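Local coordinates for protein ribose-phosphate pyrophosphokinase (PDB 4TWB) that transfers the pyrophosphoryl group of ATP to the 1-hydroxyl of ribose 5-phosphate, making the central metabolite PRPP in a magnesium-dependent reaction, at residues Met1-Gly6 / Ile22-Val27; Leu51-Asp57 / Ala84-Ala90. One frame throughout, in Å; residues are numbered along the deposited sequence.

Interaction 1 of 2, residues Met1-Gly6 / Ile22-Val27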
ATOM      1  N   MET A   1     -22.323 -18.697  -8.316  1.00 55.60           N
ATOM      2  CA  MET A   1     -21.370 -18.254  -7.301  1.00 61.19           C
ATOM      3  C   MET A   1     -19.998 -18.868  -7.501  1.00 62.85           C
ATOM      4  O   MET A   1     -19.887 -20.069  -7.752  1.00 61.29           O
ATOM      5  CB  MET A   1     -21.852 -18.625  -5.901  1.00 48.30           C
ATOM      6  CG  MET A   1     -22.878 -17.683  -5.325  1.00 70.27           C
ATOM      7  SD  MET A   1     -22.964 -17.865  -3.532  1.00 59.02           S
ATOM      8  CE  MET A   1     -21.397 -17.157  -3.073  1.00 57.69           C
ATOM      9  N   ILE A   2     -18.956 -18.044  -7.379  1.00 61.69           N
ATOM     10  CA  ILE A   2     -17.586 -18.557  -7.354  1.00 58.89           C
ATOM     11  C   ILE A   2     -16.717 -17.824  -6.340  1.00 52.65           C
ATOM     12  O   ILE A   2     -17.023 -16.705  -5.919  1.00 52.02           O
ATOM     13  CB  ILE A   2     -16.899 -18.508  -8.732  1.00 59.73           C
ATOM     14  CG1 ILE A   2     -16.643 -17.068  -9.154  1.00 56.52           C
ATOM     15  CG2 ILE A   2     -17.732 -19.219  -9.779  1.00 75.02           C
ATOM     16  CD1 ILE A   2     -15.869 -16.981 -10.434  1.00 62.54           C
ATOM     17  N   ILE A   3     -15.632 -18.479  -5.952  1.00 47.07           N
ATOM     18  CA  ILE A   3     -14.708 -17.932  -4.982  1.00 49.45           C
ATOM     19  C   ILE A   3     -13.456 -17.517  -5.718  1.00 56.00           C
ATOM     20  O   ILE A   3     -12.860 -18.319  -6.442  1.00 53.59           O
ATOM     21  CB  ILE A   3     -14.300 -18.991  -3.935  1.00 37.18           C
ATOM     22  CG1 ILE A   3     -15.489 -19.362  -3.055  1.00 39.70           C
ATOM     23  CG2 ILE A   3     -13.150 -18.483  -3.091  1.00 36.62           C
ATOM     24  CD1 ILE A   3     -15.240 -20.590  -2.225  1.00 45.02           C
ATOM     25  N   ILE A   4     -13.053 -16.264  -5.540  1.00 56.36           N
ATOM     26  CA  ILE A   4     -11.784 -15.819  -6.083  1.00 50.02           C
ATOM     27  C   ILE A   4     -10.819 -15.608  -4.951  1.00 34.72           C
ATOM     28  O   ILE A   4     -11.075 -14.802  -4.070  1.00 41.02           O
ATOM     29  CB  ILE A   4     -11.909 -14.508  -6.883  1.00 50.00           C
ATOM     30  CG1 ILE A   4     -12.837 -14.703  -8.085  1.00 49.44           C
ATOM     31  CG2 ILE A   4     -10.538 -14.069  -7.359  1.00 39.21           C
ATOM     32  CD1 ILE A   4     -13.184 -13.431  -8.791  1.00 42.79           C
ATOM     33  N   GLY A   5      -9.708 -16.335  -4.987  1.00 40.00           N
ATOM     34  CA  GLY A   5      -8.657 -16.170  -4.002  1.00 38.07           C
ATOM     35  C   GLY A   5      -7.652 -15.100  -4.377  1.00 47.09           C
ATOM     36  O   GLY A   5      -6.968 -15.199  -5.399  1.00 54.77           O
ATOM     37  N   GLY A   6      -7.550 -14.072  -3.544  1.00 37.49           N
ATOM     38  CA  GLY A   6      -6.601 -13.002  -3.787  1.00 40.09           C
ATOM     39  C   GLY A   6      -5.161 -13.424  -3.587  1.00 45.39           C
ATOM     40  O   GLY A   6      -4.841 -14.614  -3.558  1.00 38.82           O
ATOM     41  N   ILE A  22     -18.211 -24.647  -3.895  1.00 58.19           N
ATOM     42  CA  ILE A  22     -18.253 -23.605  -4.902  1.00 50.30           C
ATOM     43  C   ILE A  22     -16.902 -23.683  -5.604  1.00 55.73           C
ATOM     44  O   ILE A  22     -15.888 -24.003  -4.975  1.00 53.80           O
ATOM     45  CB  ILE A  22     -18.434 -22.230  -4.239  1.00 46.06           C
ATOM     46  CG1 ILE A  22     -19.903 -21.975  -3.915  1.00 55.01           C
ATOM     47  CG2 ILE A  22     -17.933 -21.127  -5.125  1.00 60.24           C
ATOM     48  CD1 ILE A  22     -20.177 -20.548  -3.475  1.00 50.67           C
ATOM     49  N   PRO A  23     -16.879 -23.418  -6.912  1.00 54.56           N
ATOM     50  CA  PRO A  23     -15.620 -23.511  -7.662  1.00 54.77           C
ATOM     51  C   PRO A  23     -14.624 -22.420  -7.254  1.00 53.10           C
ATOM     52  O   PRO A  23     -15.031 -21.285  -6.981  1.00 45.86           O
ATOM     53  CB  PRO A  23     -16.061 -23.315  -9.119  1.00 47.41           C
ATOM     54  CG  PRO A  23     -17.573 -23.453  -9.117  1.00 52.91           C
ATOM     55  CD  PRO A  23     -18.010 -23.016  -7.765  1.00 52.18           C
ATOM     56  N   LEU A  24     -13.340 -22.762  -7.220  1.00 47.04           N
ATOM     57  CA  LEU A  24     -12.315 -21.823  -6.791  1.00 49.89           C
ATOM     58  C   LEU A  24     -11.435 -21.322  -7.941  1.00 67.13           C
ATOM     59  O   LEU A  24     -10.790 -22.110  -8.645  1.00 57.58           O
ATOM     60  CB  LEU A  24     -11.439 -22.454  -5.707  1.00 40.95           C
ATOM     61  CG  LEU A  24     -10.189 -21.672  -5.300  1.00 48.76           C
ATOM     62  CD1 LEU A  24     -10.536 -20.308  -4.720  1.00 38.49           C
ATOM     63  CD2 LEU A  24      -9.367 -22.477  -4.313  1.00 53.81           C
ATOM     64  N   VAL A  25     -11.399 -20.002  -8.103  1.00 61.16           N
ATOM     65  CA  VAL A  25     -10.559 -19.354  -9.106  1.00 51.92           C
ATOM     66  C   VAL A  25      -9.483 -18.508  -8.429  1.00 52.87           C
ATOM     67  O   VAL A  25      -9.796 -17.566  -7.699  1.00 54.67           O
ATOM     68  CB  VAL A  25     -11.407 -18.453 -10.004  1.00 52.42           C
ATOM     69  CG1 VAL A  25     -10.526 -17.514 -10.799  1.00 62.49           C
ATOM     70  CG2 VAL A  25     -12.279 -19.300 -10.915  1.00 58.48           C
ATOM     71  N   LYS A  26      -8.218 -18.841  -8.666  1.00 47.94           N
ATOM     72  CA  LYS A  26      -7.108 -18.100  -8.055  1.00 48.83           C
ATOM     73  C   LYS A  26      -6.596 -16.924  -8.900  1.00 55.97           C
ATOM     74  O   LYS A  26      -6.308 -17.076 -10.093  1.00 55.21           O
ATOM     75  CB  LYS A  26      -5.946 -19.040  -7.699  1.00 35.96           C
ATOM     76  CG  LYS A  26      -6.225 -19.935  -6.497  1.00 50.61           C
ATOM     77  CD  LYS A  26      -5.019 -19.992  -5.576  1.00 69.95           C
ATOM     78  CE  LYS A  26      -5.383 -20.592  -4.218  1.00 90.12           C
ATOM     79  NZ  LYS A  26      -4.430 -20.207  -3.123  1.00 78.03           N
ATOM     80  N   VAL A  27      -6.480 -15.756  -8.268  1.00 61.48           N
ATOM     81  CA  VAL A  27      -5.915 -14.563  -8.910  1.00 45.73           C
ATOM     82  C   VAL A  27      -4.416 -14.721  -9.201  1.00 48.67           C
ATOM     83  O   VAL A  27      -3.631 -15.111  -8.337  1.00 45.63           O
ATOM     84  CB  VAL A  27      -6.127 -13.301  -8.046  1.00 34.18           C
ATOM     85  CG1 VAL A  27      -5.086 -12.250  -8.364  1.00 36.71           C
ATOM     86  CG2 VAL A  27      -7.510 -12.744  -8.250  1.00 48.15           C
TER
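I22 and I3 bury the most surface where the N-terminal strand meets the next one in sequence. I22, just ahead of strand 24-26, directs its side chain toward residues 1-6 and lies across their beginning: its CG2 is 3.4 Å from the CA of I2 and 3.7 Å from CG1 of I3, while its CD1 reaches CB of M1 at 3.5 Å. I3 shares the helix-facing side of the sheet with L24, whose CD1 approaches CG2 of I3 at 3.6 Å; both side chains also touch S17 of helix 12-20, and L24 extends along that helix to D13 and E14.

The backbone of I3 is equally engaged. Its N donates to O of P23 (3.0 Å) and its O accepts from N of V25 (2.8 Å), both nearly linear. The ladder continues with G5 N to V25 O and V27 N to G5 O, each 3.0 Å. I3 thus bonds to the residues flanking its partner L24, and G5 to those flanking K26, the pattern of parallel strands; in the pair between, I4-V25, V25 bonds to I3 and G5. I4 and V25 turn to the other face, V25, with 59 Å² buried, touching P42 and S43. There CG2 of I4 also meets CG2 of V27 at 3.4 Å.

Strand 2-5 is an interior strand, since I2 and I4 bond to strand 49-53 along its other edge. Apart from the backbone ladder the contact between the segments is aliphatic: main-chain bonds set the parallel alignment, and branched side chains fill both faces, tying together the first beta-alpha-beta unit of the N-terminal domain.

Interaction 2 of 2, residues Leu51-Asp57 / Ala84-Ala90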
ATOM      1  N   LEU A  51     -17.133 -14.338  -4.447  1.00 42.16           N
ATOM      2  CA  LEU A  51     -16.669 -14.293  -3.074  1.00 44.31           C
ATOM      3  C   LEU A  51     -15.169 -14.108  -3.135  1.00 45.17           C
ATOM      4  O   LEU A  51     -14.436 -15.063  -3.400  1.00 42.03           O
ATOM      5  CB  LEU A  51     -16.998 -15.592  -2.337  1.00 45.62           C
ATOM      6  CG  LEU A  51     -18.472 -15.924  -2.105  1.00 46.79           C
ATOM      7  CD1 LEU A  51     -18.603 -17.153  -1.215  1.00 29.05           C
ATOM      8  CD2 LEU A  51     -19.211 -14.736  -1.505  1.00 47.29           C
ATOM      9  N   LEU A  52     -14.726 -12.874  -2.907  1.00 37.69           N
ATOM     10  CA  LEU A  52     -13.310 -12.553  -2.927  1.00 36.06           C
ATOM     11  C   LEU A  52     -12.725 -12.803  -1.539  1.00 34.29           C
ATOM     12  O   LEU A  52     -13.227 -12.279  -0.546  1.00 40.55           O
ATOM     13  CB  LEU A  52     -13.129 -11.085  -3.300  1.00 35.25           C
ATOM     14  CG  LEU A  52     -11.813 -10.604  -3.928  1.00 34.91           C
ATOM     15  CD1 LEU A  52     -11.486  -9.229  -3.353  1.00 30.05           C
ATOM     16  CD2 LEU A  52     -10.662 -11.568  -3.718  1.00 27.28           C
ATOM     17  N   VAL A  53     -11.676 -13.610  -1.466  1.00 28.14           N
ATOM     18  CA  VAL A  53     -10.924 -13.764  -0.238  1.00 29.82           C
ATOM     19  C   VAL A  53      -9.581 -13.034  -0.316  1.00 35.56           C
ATOM     20  O   VAL A  53      -8.693 -13.443  -1.060  1.00 34.98           O
ATOM     21  CB  VAL A  53     -10.667 -15.235   0.065  1.00 36.26           C
ATOM     22  CG1 VAL A  53      -9.786 -15.366   1.311  1.00 32.39           C
ATOM     23  CG2 VAL A  53     -11.990 -15.965   0.257  1.00 29.08           C
ATOM     24  N   GLN A  54      -9.461 -11.946   0.444  1.00 27.64           N
ATOM     25  CA  GLN A  54      -8.226 -11.167   0.551  1.00 35.14           C
ATOM     26  C   GLN A  54      -8.052 -10.722   1.985  1.00 33.57           C
ATOM     27  O   GLN A  54      -8.804  -9.881   2.460  1.00 31.74           O
ATOM     28  CB  GLN A  54      -8.280  -9.898  -0.311  1.00 29.88           C
ATOM     29  CG  GLN A  54      -7.416  -9.929  -1.547  1.00 42.73           C
ATOM     30  CD  GLN A  54      -5.938 -10.028  -1.242  1.00 37.68           C
ATOM     31  OE1 GLN A  54      -5.350 -11.098  -1.336  1.00 47.82           O
ATOM     32  NE2 GLN A  54      -5.332  -8.916  -0.879  1.00 33.12           N
ATOM     33  N   THR A  55      -7.065 -11.261   2.683  1.00 34.39           N
ATOM     34  CA  THR A  55      -6.777 -10.747   4.008  1.00 39.85           C
ATOM     35  C   THR A  55      -5.781  -9.626   3.841  1.00 36.34           C
ATOM     36  O   THR A  55      -5.121  -9.542   2.816  1.00 37.93           O
ATOM     37  CB  THR A  55      -6.219 -11.821   4.948  1.00 33.81           C
ATOM     38  OG1 THR A  55      -6.339 -11.369   6.300  1.00 40.42           O
ATOM     39  CG2 THR A  55      -4.771 -12.096   4.649  1.00 29.65           C
ATOM     40  N   THR A  56      -5.676  -8.753   4.835  1.00 33.38           N
ATOM     41  CA  THR A  56      -4.784  -7.612   4.718  1.00 30.86           C
ATOM     42  C   THR A  56      -3.762  -7.545   5.844  1.00 35.49           C
ATOM     43  O   THR A  56      -3.405  -6.459   6.298  1.00 36.25           O
ATOM     44  CB  THR A  56      -5.558  -6.277   4.590  1.00 32.90           C
ATOM     45  OG1 THR A  56      -6.304  -6.026   5.786  1.00 31.94           O
ATOM     46  CG2 THR A  56      -6.510  -6.326   3.399  1.00 25.85           C
ATOM     47  N   ASP A  57      -3.279  -8.710   6.277  1.00 34.09           N
ATOM     48  CA  ASP A  57      -2.133  -8.776   7.188  1.00 35.56           C
ATOM     49  C   ASP A  57      -0.849  -8.246   6.525  1.00 43.76           C
ATOM     50  O   ASP A  57      -0.871  -7.838   5.365  1.00 41.71           O
ATOM     51  CB  ASP A  57      -1.923 -10.202   7.721  1.00 29.47           C
ATOM     52  CG  ASP A  57      -1.647 -11.213   6.627  1.00 42.16           C
ATOM     53  OD1 ASP A  57      -1.025 -12.258   6.925  1.00 75.91           O
ATOM     54  OD2 ASP A  57      -2.047 -10.978   5.474  1.00 45.35           O
ATOM     55  N   ALA A  84     -16.512  -9.201  -0.461  1.00 31.21           N
ATOM     56  CA  ALA A  84     -15.116  -9.213  -0.060  1.00 31.37           C
ATOM     57  C   ALA A  84     -14.977  -9.808   1.317  1.00 31.58           C
ATOM     58  O   ALA A  84     -15.454  -9.239   2.298  1.00 32.54           O
ATOM     59  CB  ALA A  84     -14.549  -7.806  -0.087  1.00 33.54           C
ATOM     60  N   ILE A  85     -14.336 -10.963   1.381  1.00 28.49           N
ATOM     61  CA  ILE A  85     -14.044 -11.608   2.647  1.00 34.22           C
ATOM     62  C   ILE A  85     -12.626 -11.230   3.027  1.00 32.84           C
ATOM     63  O   ILE A  85     -11.654 -11.738   2.466  1.00 35.74           O
ATOM     64  CB  ILE A  85     -14.176 -13.146   2.550  1.00 38.50           C
ATOM     65  CG1 ILE A  85     -15.626 -13.549   2.266  1.00 34.62           C
ATOM     66  CG2 ILE A  85     -13.675 -13.819   3.832  1.00 24.54           C
ATOM     67  CD1 ILE A  85     -15.741 -14.960   1.715  1.00 29.79           C
ATOM     68  N   VAL A  86     -12.502 -10.295   3.950  1.00 28.06           N
ATOM     69  CA  VAL A  86     -11.189  -9.882   4.404  1.00 25.89           C
ATOM     70  C   VAL A  86     -11.059 -10.244   5.871  1.00 28.92           C
ATOM     71  O   VAL A  86     -11.577  -9.538   6.744  1.00 39.43           O
ATOM     72  CB  VAL A  86     -10.920  -8.383   4.058  1.00 29.23           C
ATOM     73  CG1 VAL A  86     -12.185  -7.728   3.554  1.00 25.10           C
ATOM     74  CG2 VAL A  86     -10.294  -7.608   5.219  1.00 26.30           C
ATOM     75  N   PRO A  87     -10.435 -11.402   6.136  1.00 32.41           N
ATOM     76  CA  PRO A  87     -10.318 -11.978   7.479  1.00 30.45           C
ATOM     77  C   PRO A  87      -9.732 -10.992   8.489  1.00 39.01           C
ATOM     78  O   PRO A  87     -10.353 -10.716   9.512  1.00 42.00           O
ATOM     79  CB  PRO A  87      -9.393 -13.185   7.264  1.00 33.88           C
ATOM     80  CG  PRO A  87      -9.677 -13.610   5.862  1.00 32.79           C
ATOM     81  CD  PRO A  87      -9.933 -12.322   5.100  1.00 29.28           C
ATOM     82  N   TYR A  88      -8.545 -10.474   8.219  1.00 36.52           N
ATOM     83  CA  TYR A  88      -8.011  -9.397   9.042  1.00 34.21           C
ATOM     84  C   TYR A  88      -8.057  -8.081   8.265  1.00 31.32           C
ATOM     85  O   TYR A  88      -7.386  -7.935   7.247  1.00 41.72           O
ATOM     86  CB  TYR A  88      -6.579  -9.695   9.495  1.00 21.03           C
ATOM     87  CG  TYR A  88      -5.941  -8.529  10.219  1.00 34.25           C
ATOM     88  CD1 TYR A  88      -6.401  -8.127  11.469  1.00 33.05           C
ATOM     89  CD2 TYR A  88      -4.890  -7.816   9.648  1.00 37.80           C
ATOM     90  CE1 TYR A  88      -5.827  -7.049  12.135  1.00 38.94           C
ATOM     91  CE2 TYR A  88      -4.312  -6.734  10.303  1.00 39.17           C
ATOM     92  CZ  TYR A  88      -4.784  -6.357  11.547  1.00 47.36           C
ATOM     93  OH  TYR A  88      -4.214  -5.287  12.201  1.00 50.37           O
ATOM     94  N   LEU A  89      -8.856  -7.134   8.740  1.00 29.70           N
ATOM     95  CA  LEU A  89      -8.943  -5.828   8.117  1.00 27.52           C
ATOM     96  C   LEU A  89      -7.917  -4.879   8.742  1.00 35.83           C
ATOM     97  O   LEU A  89      -7.960  -4.616   9.937  1.00 36.82           O
ATOM     98  CB  LEU A  89     -10.356  -5.268   8.277  1.00 24.98           C
ATOM     99  CG  LEU A  89     -10.583  -3.885   7.660  1.00 37.71           C
ATOM    100  CD1 LEU A  89     -10.137  -3.866   6.210  1.00 19.93           C
ATOM    101  CD2 LEU A  89     -12.038  -3.479   7.777  1.00 26.84           C
ATOM    102  N   ALA A  90      -6.995  -4.362   7.934  1.00 37.86           N
ATOM    103  CA  ALA A  90      -5.934  -3.487   8.445  1.00 36.03           C
ATOM    104  C   ALA A  90      -6.450  -2.089   8.770  1.00 30.23           C
ATOM    105  O   ALA A  90      -7.510  -1.692   8.322  1.00 39.06           O
ATOM    106  CB  ALA A  90      -4.760  -3.419   7.461  1.00 30.27           C
TER
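Two kinds of hydrogen bond join these segments. The first is the main-chain pairing of parallel strands 51-53 and 84-86, whose axes approach to 4.6 Å: I85 N donates to L52 O at 2.6 Å, and I85 O accepts from Q54 N at 3.0 Å, so I85 bonds to the residues on both sides of V53. Further along, two threonine hydroxyls join in, together with one more main-chain bond. OG1 of T55 accepts from N of Y88 at 3.1 Å and also bonds to the carbonyl of T270. OG1 of T56 gives its proton to O of Y88 (2.6 Å) and accepts from N of A90 (2.8 Å), while N of T56 also donates to O of Y88, at 3.1 Å. The hydroxyl and amide of T56 thus grip one carbonyl of the turning 87-90 chain.

Two CA-H...O contacts accompany the ladder: CA of V86 lies 3.1 Å from O of Q54, and CA of V53 lies 3.5 Å from O of I85.

Apolar packing is lighter. CD1 of I85, the residue with the largest buried area, touches CB of L51 at 4.3 Å and CG2 of V53 at 4.1 Å, on the side where helix 12-20 packs on V53 and I85. The ring of Y88 presents its edge to D57, CD2 to CA at 3.8 Å; the ring also meets that of H246, and the Y88 side chain packs on E36 of the second subunit.

Loops leaving the C-terminal ends of parallel strands form the active-site edge of alpha/beta folds such as the PRTase-like domain. Accordingly, the side chain of Y88 lies about 6 Å from a bound AMP and from that of S220, a ribose 5-phosphate-binding residue.

From the N terminus, strand 2-5 runs into helix 12-20 and returns as strand 24-31, where interaction 1 closes the first beta-alpha-beta unit. The chain then passes through strand 37-40 to strand 49-53, and helix 60-76 carries it to strand 81-86, where interaction 2 closes a second such unit. The two loops follow in series, neither nested nor crossed. Their centres are 13 Å apart and they meet side by side in one sheet: strands 2-5 and 49-53 are neighbours, probably bonded through I2 O to L51 N and G6 N to V53 O, both 2.8 Å. Together they align four adjacent strands, 24-31, 2-5, 49-53 and 81-86, of the N-terminal domain.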